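Local atomic coordinates of carboxyvinyl-carboxyphosphonate phosphorylmutase (Bacillus anthracis, PDB entry 4IQD), a protein that belongs to the phosphoenolpyruvate phosphomutase family, of TIM-barrel fold, and binds pyruvic acid in this crystal structure. Residues L214-T219 and E230-M235; E279-I284 and D288-D293. All coordinates share one frame; numbering follows the deposited sequence.

Contact 1 (L214-T219 and E230-M235)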
ATOM      1  N   LEU A 214      -2.413   0.597  29.945  1.00 23.21           N
ATOM      2  CA  LEU A 214      -1.113   0.753  29.313  1.00 19.06           C
ATOM      3  C   LEU A 214      -1.019  -0.019  28.008  1.00 16.88           C
ATOM      4  O   LEU A 214      -1.623  -1.080  27.858  1.00 18.21           O
ATOM      5  CB  LEU A 214       0.004   0.324  30.266  1.00 20.77           C
ATOM      6  CG  LEU A 214       0.062   1.082  31.592  1.00 22.11           C
ATOM      7  CD1 LEU A 214       1.299   0.691  32.370  1.00 25.80           C
ATOM      8  CD2 LEU A 214       0.021   2.582  31.365  1.00 22.74           C
ATOM      9  N   LEU A 215      -0.256   0.537  27.073  1.00 20.90           N
ATOM     10  CA  LEU A 215      -0.020  -0.068  25.772  1.00 19.62           C
ATOM     11  C   LEU A 215       1.397  -0.616  25.723  1.00 20.72           C
ATOM     12  O   LEU A 215       2.328   0.012  26.223  1.00 18.78           O
ATOM     13  CB  LEU A 215      -0.208   0.987  24.677  1.00 16.59           C
ATOM     14  CG  LEU A 215      -0.165   0.649  23.183  1.00 16.68           C
ATOM     15  CD1 LEU A 215      -0.830   1.770  22.428  1.00 29.69           C
ATOM     16  CD2 LEU A 215       1.246   0.456  22.653  1.00 17.01           C
ATOM     17  N   ALA A 216       1.552  -1.783  25.111  1.00 23.56           N
ATOM     18  CA  ALA A 216       2.863  -2.373  24.894  1.00 21.29           C
ATOM     19  C   ALA A 216       3.195  -2.323  23.411  1.00 17.05           C
ATOM     20  O   ALA A 216       2.349  -2.617  22.572  1.00 22.17           O
ATOM     21  CB  ALA A 216       2.886  -3.801  25.393  1.00 17.31           C
ATOM     22  N   ASN A 217       4.425  -1.940  23.094  1.00 20.28           N
ATOM     23  CA  ASN A 217       4.872  -1.825  21.711  1.00 20.50           C
ATOM     24  C   ASN A 217       5.666  -3.041  21.260  1.00 23.95           C
ATOM     25  O   ASN A 217       6.869  -3.121  21.505  1.00 27.28           O
ATOM     26  CB  ASN A 217       5.742  -0.578  21.555  1.00 20.28           C
ATOM     27  CG  ASN A 217       6.241  -0.379  20.134  1.00 25.16           C
ATOM     28  OD1 ASN A 217       5.645  -0.869  19.172  1.00 29.18           O
ATOM     29  ND2 ASN A 217       7.337   0.354  19.996  1.00 23.95           N
HETATM   30  N   MSE A 218       5.007  -3.985  20.599  1.00 25.21           N
HETATM   31  CA  MSE A 218       5.729  -5.146  20.096  1.00 25.52           C
HETATM   32  C   MSE A 218       6.284  -5.036  18.691  1.00 23.72           C
HETATM   33  O   MSE A 218       5.898  -5.784  17.797  1.00 25.43           O
HETATM   34  CB  MSE A 218       4.944  -6.437  20.273  1.00 24.73           C
HETATM   35  CG  MSE A 218       5.260  -7.112  21.579  1.00 30.23           C
HETATM   36 SE   MSE A 218       6.966  -8.080  21.654  0.88 29.44          SE
HETATM   37  CE  MSE A 218       8.291  -6.683  21.461  1.00 25.62           C
ATOM     38  N   THR A 219       7.215  -4.110  18.515  1.00 22.61           N
ATOM     39  CA  THR A 219       7.891  -3.954  17.242  1.00 20.95           C
ATOM     40  C   THR A 219       9.154  -4.814  17.248  1.00 23.67           C
ATOM     41  O   THR A 219       9.807  -4.971  18.278  1.00 24.52           O
ATOM     42  CB  THR A 219       8.208  -2.476  16.957  1.00 24.45           C
ATOM     43  OG1 THR A 219       8.775  -2.343  15.649  1.00 30.45           O
ATOM     44  CG2 THR A 219       9.161  -1.913  17.996  1.00 22.54           C
ATOM     45  N   GLU A 230      -0.243 -12.703  26.331  1.00 30.01           N
ATOM     46  CA  GLU A 230      -0.607 -13.232  27.640  1.00 32.25           C
ATOM     47  C   GLU A 230       0.413 -12.778  28.670  1.00 27.30           C
ATOM     48  O   GLU A 230       0.061 -12.416  29.791  1.00 27.63           O
ATOM     49  CB  GLU A 230      -0.669 -14.763  27.597  1.00 40.96           C
ATOM     50  CG  GLU A 230      -0.865 -15.435  28.951  1.00 49.68           C
ATOM     51  CD  GLU A 230      -2.306 -15.403  29.427  1.00 54.78           C
ATOM     52  OE1 GLU A 230      -3.199 -15.078  28.613  1.00 57.01           O
ATOM     53  OE2 GLU A 230      -2.543 -15.708  30.617  1.00 53.97           O
ATOM     54  N   GLU A 231       1.682 -12.790  28.278  1.00 23.90           N
ATOM     55  CA  GLU A 231       2.739 -12.313  29.154  1.00 26.03           C
ATOM     56  C   GLU A 231       2.544 -10.839  29.496  1.00 24.38           C
ATOM     57  O   GLU A 231       2.457 -10.497  30.664  1.00 25.95           O
ATOM     58  CB  GLU A 231       4.120 -12.594  28.556  1.00 29.01           C
ATOM     59  CG  GLU A 231       4.605 -14.015  28.836  1.00 29.94           C
ATOM     60  CD  GLU A 231       5.726 -14.459  27.919  1.00 34.06           C
ATOM     61  OE1 GLU A 231       6.485 -15.373  28.299  1.00 37.44           O
ATOM     62  OE2 GLU A 231       5.843 -13.904  26.811  1.00 36.39           O
ATOM     63  N   PHE A 232       2.429  -9.983  28.485  1.00 24.36           N
ATOM     64  CA  PHE A 232       2.154  -8.562  28.711  1.00 25.24           C
ATOM     65  C   PHE A 232       0.946  -8.327  29.607  1.00 21.55           C
ATOM     66  O   PHE A 232       0.931  -7.395  30.408  1.00 23.15           O
ATOM     67  CB  PHE A 232       1.910  -7.841  27.390  1.00 27.20           C
ATOM     68  CG  PHE A 232       3.143  -7.642  26.573  1.00 26.63           C
ATOM     69  CD1 PHE A 232       3.288  -8.283  25.361  1.00 20.58           C
ATOM     70  CD2 PHE A 232       4.154  -6.809  27.016  1.00 20.93           C
ATOM     71  CE1 PHE A 232       4.415  -8.105  24.611  1.00 22.22           C
ATOM     72  CE2 PHE A 232       5.289  -6.622  26.262  1.00 23.55           C
ATOM     73  CZ  PHE A 232       5.421  -7.271  25.056  1.00 20.58           C
ATOM     74  N   ALA A 233      -0.066  -9.175  29.458  1.00 28.54           N
ATOM     75  CA  ALA A 233      -1.324  -9.006  30.175  1.00 27.80           C
ATOM     76  C   ALA A 233      -1.164  -9.113  31.687  1.00 29.56           C
ATOM     77  O   ALA A 233      -1.643  -8.255  32.419  1.00 33.84           O
ATOM     78  CB  ALA A 233      -2.358 -10.002  29.679  1.00 21.69           C
ATOM     79  N   ASN A 234      -0.495 -10.159  32.161  1.00 30.27           N
ATOM     80  CA  ASN A 234      -0.327 -10.311  33.602  1.00 34.86           C
ATOM     81  C   ASN A 234       0.770  -9.405  34.134  1.00 30.72           C
ATOM     82  O   ASN A 234       0.963  -9.276  35.342  1.00 31.65           O
ATOM     83  CB  ASN A 234      -0.088 -11.773  33.992  1.00 40.67           C
ATOM     84  CG  ASN A 234       1.085 -12.391  33.265  1.00 42.39           C
ATOM     85  OD1 ASN A 234       2.183 -11.841  33.244  1.00 43.16           O
ATOM     86  ND2 ASN A 234       0.853 -13.549  32.658  1.00 45.17           N
HETATM   87  N   MSE A 235       1.481  -8.765  33.216  1.00 26.08           N
HETATM   88  CA  MSE A 235       2.563  -7.875  33.584  1.00 22.76           C
HETATM   89  C   MSE A 235       2.084  -6.431  33.666  1.00 26.14           C
HETATM   90  O   MSE A 235       2.856  -5.528  33.985  1.00 24.77           O
HETATM   91  CB  MSE A 235       3.717  -8.017  32.598  1.00 22.54           C
HETATM   92  CG  MSE A 235       4.372  -9.392  32.606  1.00 24.91           C
HETATM   93 SE   MSE A 235       6.161  -9.215  31.899  0.75 30.70          SE
HETATM   94  CE  MSE A 235       6.437  -7.620  32.917  1.00 67.33           C
TER

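Contact 2 (E279-I284 and D288-D293)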
ATOM      1  N   GLU A 279      -9.159 -16.633  -2.746  1.00 25.97           N
ATOM      2  CA  GLU A 279      -9.008 -15.964  -1.466  1.00 25.46           C
ATOM      3  C   GLU A 279      -9.151 -14.467  -1.654  1.00 25.89           C
ATOM      4  O   GLU A 279      -9.688 -13.770  -0.796  1.00 25.44           O
ATOM      5  CB  GLU A 279      -7.652 -16.291  -0.845  1.00 26.42           C
ATOM      6  CG  GLU A 279      -7.566 -17.688  -0.278  1.00 29.53           C
ATOM      7  CD  GLU A 279      -6.144 -18.129  -0.033  1.00 29.17           C
ATOM      8  OE1 GLU A 279      -5.226 -17.542  -0.639  1.00 31.72           O
ATOM      9  OE2 GLU A 279      -5.944 -19.067   0.761  1.00 28.66           O
ATOM     10  N   LEU A 280      -8.668 -13.980  -2.791  1.00 27.74           N
ATOM     11  CA  LEU A 280      -8.772 -12.569  -3.117  1.00 27.34           C
ATOM     12  C   LEU A 280     -10.224 -12.191  -3.351  1.00 29.98           C
ATOM     13  O   LEU A 280     -10.692 -11.169  -2.852  1.00 32.43           O
ATOM     14  CB  LEU A 280      -7.932 -12.245  -4.351  1.00 25.16           C
ATOM     15  CG  LEU A 280      -8.023 -10.803  -4.846  1.00 24.56           C
ATOM     16  CD1 LEU A 280      -7.802  -9.826  -3.700  1.00 26.65           C
ATOM     17  CD2 LEU A 280      -7.010 -10.573  -5.948  1.00 22.98           C
ATOM     18  N   TYR A 281     -10.921 -13.030  -4.112  1.00 28.45           N
ATOM     19  CA  TYR A 281     -12.337 -12.848  -4.421  1.00 29.98           C
ATOM     20  C   TYR A 281     -13.140 -12.591  -3.153  1.00 29.18           C
ATOM     21  O   TYR A 281     -13.932 -11.652  -3.081  1.00 27.64           O
ATOM     22  CB  TYR A 281     -12.862 -14.096  -5.143  1.00 33.15           C
ATOM     23  CG  TYR A 281     -14.338 -14.098  -5.492  1.00 38.24           C
ATOM     24  CD1 TYR A 281     -14.770 -13.784  -6.775  1.00 39.09           C
ATOM     25  CD2 TYR A 281     -15.297 -14.452  -4.549  1.00 38.67           C
ATOM     26  CE1 TYR A 281     -16.115 -13.803  -7.101  1.00 38.45           C
ATOM     27  CE2 TYR A 281     -16.642 -14.467  -4.865  1.00 38.48           C
ATOM     28  CZ  TYR A 281     -17.046 -14.142  -6.140  1.00 39.73           C
ATOM     29  OH  TYR A 281     -18.385 -14.159  -6.451  1.00 41.96           O
ATOM     30  N   GLU A 282     -12.916 -13.425  -2.147  1.00 31.78           N
ATOM     31  CA  GLU A 282     -13.668 -13.331  -0.907  1.00 33.63           C
ATOM     32  C   GLU A 282     -13.131 -12.237   0.013  1.00 29.79           C
ATOM     33  O   GLU A 282     -13.878 -11.670   0.806  1.00 28.58           O
ATOM     34  CB  GLU A 282     -13.679 -14.686  -0.192  1.00 39.34           C
ATOM     35  CG  GLU A 282     -14.615 -14.765   1.010  1.00 45.28           C
ATOM     36  CD  GLU A 282     -16.088 -14.694   0.633  1.00 49.98           C
ATOM     37  OE1 GLU A 282     -16.414 -14.734  -0.573  1.00 51.62           O
ATOM     38  OE2 GLU A 282     -16.926 -14.604   1.554  1.00 52.28           O
ATOM     39  N   THR A 283     -11.841 -11.933  -0.097  1.00 30.32           N
ATOM     40  CA  THR A 283     -11.236 -10.923   0.770  1.00 28.53           C
ATOM     41  C   THR A 283     -11.732  -9.516   0.458  1.00 27.88           C
ATOM     42  O   THR A 283     -12.049  -8.748   1.367  1.00 26.38           O
ATOM     43  CB  THR A 283      -9.702 -10.943   0.700  1.00 30.60           C
ATOM     44  OG1 THR A 283      -9.219 -12.185   1.221  1.00 33.16           O
ATOM     45  CG2 THR A 283      -9.121  -9.808   1.524  1.00 28.84           C
ATOM     46  N   ILE A 284     -11.800  -9.177  -0.824  1.00 30.25           N
ATOM     47  CA  ILE A 284     -12.330  -7.876  -1.221  1.00 30.47           C
ATOM     48  C   ILE A 284     -13.835  -7.942  -1.466  1.00 30.27           C
ATOM     49  O   ILE A 284     -14.421  -7.014  -2.019  1.00 33.22           O
ATOM     50  CB  ILE A 284     -11.606  -7.308  -2.454  1.00 31.17           C
ATOM     51  CG1 ILE A 284     -11.660  -8.302  -3.611  1.00 34.41           C
ATOM     52  CG2 ILE A 284     -10.165  -6.967  -2.113  1.00 31.22           C
ATOM     53  CD1 ILE A 284     -10.824  -7.892  -4.791  1.00 39.25           C
ATOM     54  N   ASP A 288     -20.310  -9.687  -2.894  1.00 29.95           N
ATOM     55  CA  ASP A 288     -21.303  -8.780  -2.332  1.00 33.32           C
ATOM     56  C   ASP A 288     -21.627  -7.611  -3.259  1.00 35.17           C
ATOM     57  O   ASP A 288     -22.681  -6.987  -3.141  1.00 37.15           O
ATOM     58  CB  ASP A 288     -20.848  -8.286  -0.960  1.00 39.88           C
ATOM     59  CG  ASP A 288     -20.693  -9.419   0.035  1.00 47.08           C
ATOM     60  OD1 ASP A 288     -19.637 -10.087   0.018  1.00 51.72           O
ATOM     61  OD2 ASP A 288     -21.632  -9.652   0.823  1.00 48.07           O
ATOM     62  N   PHE A 289     -20.720  -7.322  -4.181  1.00 31.88           N
ATOM     63  CA  PHE A 289     -20.981  -6.310  -5.193  1.00 31.74           C
ATOM     64  C   PHE A 289     -21.893  -6.882  -6.264  1.00 33.55           C
ATOM     65  O   PHE A 289     -22.771  -6.193  -6.782  1.00 32.53           O
ATOM     66  CB  PHE A 289     -19.674  -5.830  -5.818  1.00 34.26           C
ATOM     67  CG  PHE A 289     -18.825  -5.023  -4.885  1.00 33.07           C
ATOM     68  CD1 PHE A 289     -19.016  -3.658  -4.765  1.00 31.22           C
ATOM     69  CD2 PHE A 289     -17.844  -5.627  -4.119  1.00 30.16           C
ATOM     70  CE1 PHE A 289     -18.242  -2.908  -3.902  1.00 26.66           C
ATOM     71  CE2 PHE A 289     -17.068  -4.880  -3.253  1.00 29.37           C
ATOM     72  CZ  PHE A 289     -17.265  -3.519  -3.147  1.00 27.02           C
ATOM     73  N   GLU A 290     -21.674  -8.149  -6.593  1.00 36.55           N
ATOM     74  CA  GLU A 290     -22.482  -8.830  -7.592  1.00 38.62           C
ATOM     75  C   GLU A 290     -23.937  -8.875  -7.154  1.00 35.65           C
ATOM     76  O   GLU A 290     -24.833  -8.553  -7.930  1.00 34.11           O
ATOM     77  CB  GLU A 290     -21.965 -10.250  -7.821  1.00 46.30           C
ATOM     78  CG  GLU A 290     -20.499 -10.326  -8.211  1.00 53.25           C
ATOM     79  CD  GLU A 290     -20.000 -11.755  -8.333  1.00 60.53           C
ATOM     80  OE1 GLU A 290     -20.097 -12.509  -7.343  1.00 62.49           O
ATOM     81  OE2 GLU A 290     -19.515 -12.124  -9.424  1.00 63.68           O
ATOM     82  N   GLU A 291     -24.168  -9.263  -5.902  1.00 36.44           N
ATOM     83  CA  GLU A 291     -25.530  -9.362  -5.389  1.00 39.31           C
ATOM     84  C   GLU A 291     -26.164  -7.982  -5.288  1.00 37.34           C
ATOM     85  O   GLU A 291     -27.384  -7.846  -5.238  1.00 40.59           O
ATOM     86  CB  GLU A 291     -25.571 -10.077  -4.033  1.00 42.19           C
ATOM     87  CG  GLU A 291     -25.075  -9.256  -2.855  1.00 48.57           C
ATOM     88  CD  GLU A 291     -25.555  -9.810  -1.521  1.00 51.59           C
ATOM     89  OE1 GLU A 291     -24.827  -9.666  -0.514  1.00 51.29           O
ATOM     90  OE2 GLU A 291     -26.664 -10.385  -1.478  1.00 52.44           O
ATOM     91  N   LEU A 292     -25.323  -6.957  -5.266  1.00 36.67           N
ATOM     92  CA  LEU A 292     -25.803  -5.588  -5.265  1.00 35.83           C
ATOM     93  C   LEU A 292     -26.331  -5.226  -6.647  1.00 34.67           C
ATOM     94  O   LEU A 292     -27.468  -4.773  -6.789  1.00 32.42           O
ATOM     95  CB  LEU A 292     -24.682  -4.637  -4.859  1.00 37.38           C
ATOM     96  CG  LEU A 292     -25.075  -3.184  -4.606  1.00 40.59           C
ATOM     97  CD1 LEU A 292     -26.105  -3.102  -3.494  1.00 42.37           C
ATOM     98  CD2 LEU A 292     -23.846  -2.362  -4.262  1.00 38.63           C
ATOM     99  N   ASP A 293     -25.503  -5.445  -7.665  1.00 34.04           N
ATOM    100  CA  ASP A 293     -25.846  -5.086  -9.041  1.00 36.49           C
ATOM    101  C   ASP A 293     -27.069  -5.830  -9.576  1.00 38.24           C
ATOM    102  O   ASP A 293     -27.828  -5.291 -10.382  1.00 40.19           O
ATOM    103  CB  ASP A 293     -24.652  -5.329  -9.969  1.00 37.77           C
ATOM    104  CG  ASP A 293     -24.873  -4.767 -11.361  1.00 44.01           C
ATOM    105  OD1 ASP A 293     -25.364  -3.625 -11.469  1.00 44.70           O
ATOM    106  OD2 ASP A 293     -24.562  -5.469 -12.345  1.00 47.41           O
TER

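Contact 1 (L214-T219 and E230-M235)
Strand residue A216 and helix residue F232 are the pair whose CA atoms are nearest, with A216 CA 7.3 Å from F232 CA. Both residues send CB toward the other segment. A216 meets F232 from above. Its CB lies over one face of the ring, shifted toward the rim on the CD2 and CE2 side. It is 3.9 Å from the F232 ring centroid, which makes a CH-pi contact. M218, modelled as selenomethionine, meets the far end of the ring. M218 CG comes within 3.3 Å of F232 CE1, a tight approach. Its chain bends at chi2 and chi3, and SE sits at the ring edge, in plane, 5.0 Å from the centroid of F232. This is a Met-aromatic contact. With chi1 at -73°, F232 CG stands anti to its own carbonyl carbon, and the ring reaches from the helix so that A216 lies over a face and M218 SE at its edge. M218 is also the centre of an inverse gamma turn, where the chain leaves the strand. All three residues are buried. The packing holds helix 229-234 over strand 215-217 in a beta-alpha-beta unit completed by strand 239-242, the repeating element of a TIM barrel.

Contact 2 (E279-I284 and D288-D293)
Y281, in the first helix, and I284, just after it, meet E290 and F289 of the second helix. The first segment opens with E279, which makes no contact with the second segment. E279 O accepts two bonds from T283, one from the backbone N and one from the hydroxyl. The two donors reach it from opposite faces of its carbonyl plane. The hydroxyl bond is the shorter, with T283 OG1 2.6 Å from E279 O. Next comes Y281. Its CG is anti to the backbone N (chi1 178°), which carries the ring out toward the second helix. Y281 OH donates to E290 OE1 at 2.5 Å, a short bond. The hydroxyl comes to the syn side of the carboxylate but 32° out of its plane. The ring and carboxylate planes are 73° apart. E290 comes from the opposite direction, its chain extended beyond CG. Y281 and E290 also touch a crystal neighbour, so the lattice may influence this link. E282 follows, with its OE2 5.5 Å from D288 OD1. These like charges may repel weakly. I284 is the first residue to leave helical geometry. Its carbonyl oxygen I284 O lies at the edge of the F289 ring, in plane, 3.6 Å from F289 CE2. The contact thus bridges the end of helix 277-283 and the early part of helix 286-297. T283 packs on M40, L43 and N47 of helix 39-48 in the same chain. The ring of Y286, at the start of helix 286-297, meets that of Y281. I284 packs on L66, F289 on P67 and E290 on L135, all of the second subunit, so this part of the C-terminal region lies against that subunit.

In the fold
Contact 1 closes before contact 2 opens along the chain, and the two do not touch. Their centres are 36 Å apart and their nearest atoms about 23 Å apart. Contact 1 belongs to the barrel and lies near bound pyruvic acid: the M218 side chain is about 8 Å from one molecule, T219 lines a pyruvic acid pocket, and E231 touches pyruvic acid at a separate site. Contact 2 is more peripheral, its centre 28 Å from the centre of the chain. The dimer relates them. Both touch the second subunit, and R277 of that subunit, at the start of its own helix 277-283, packs on T219.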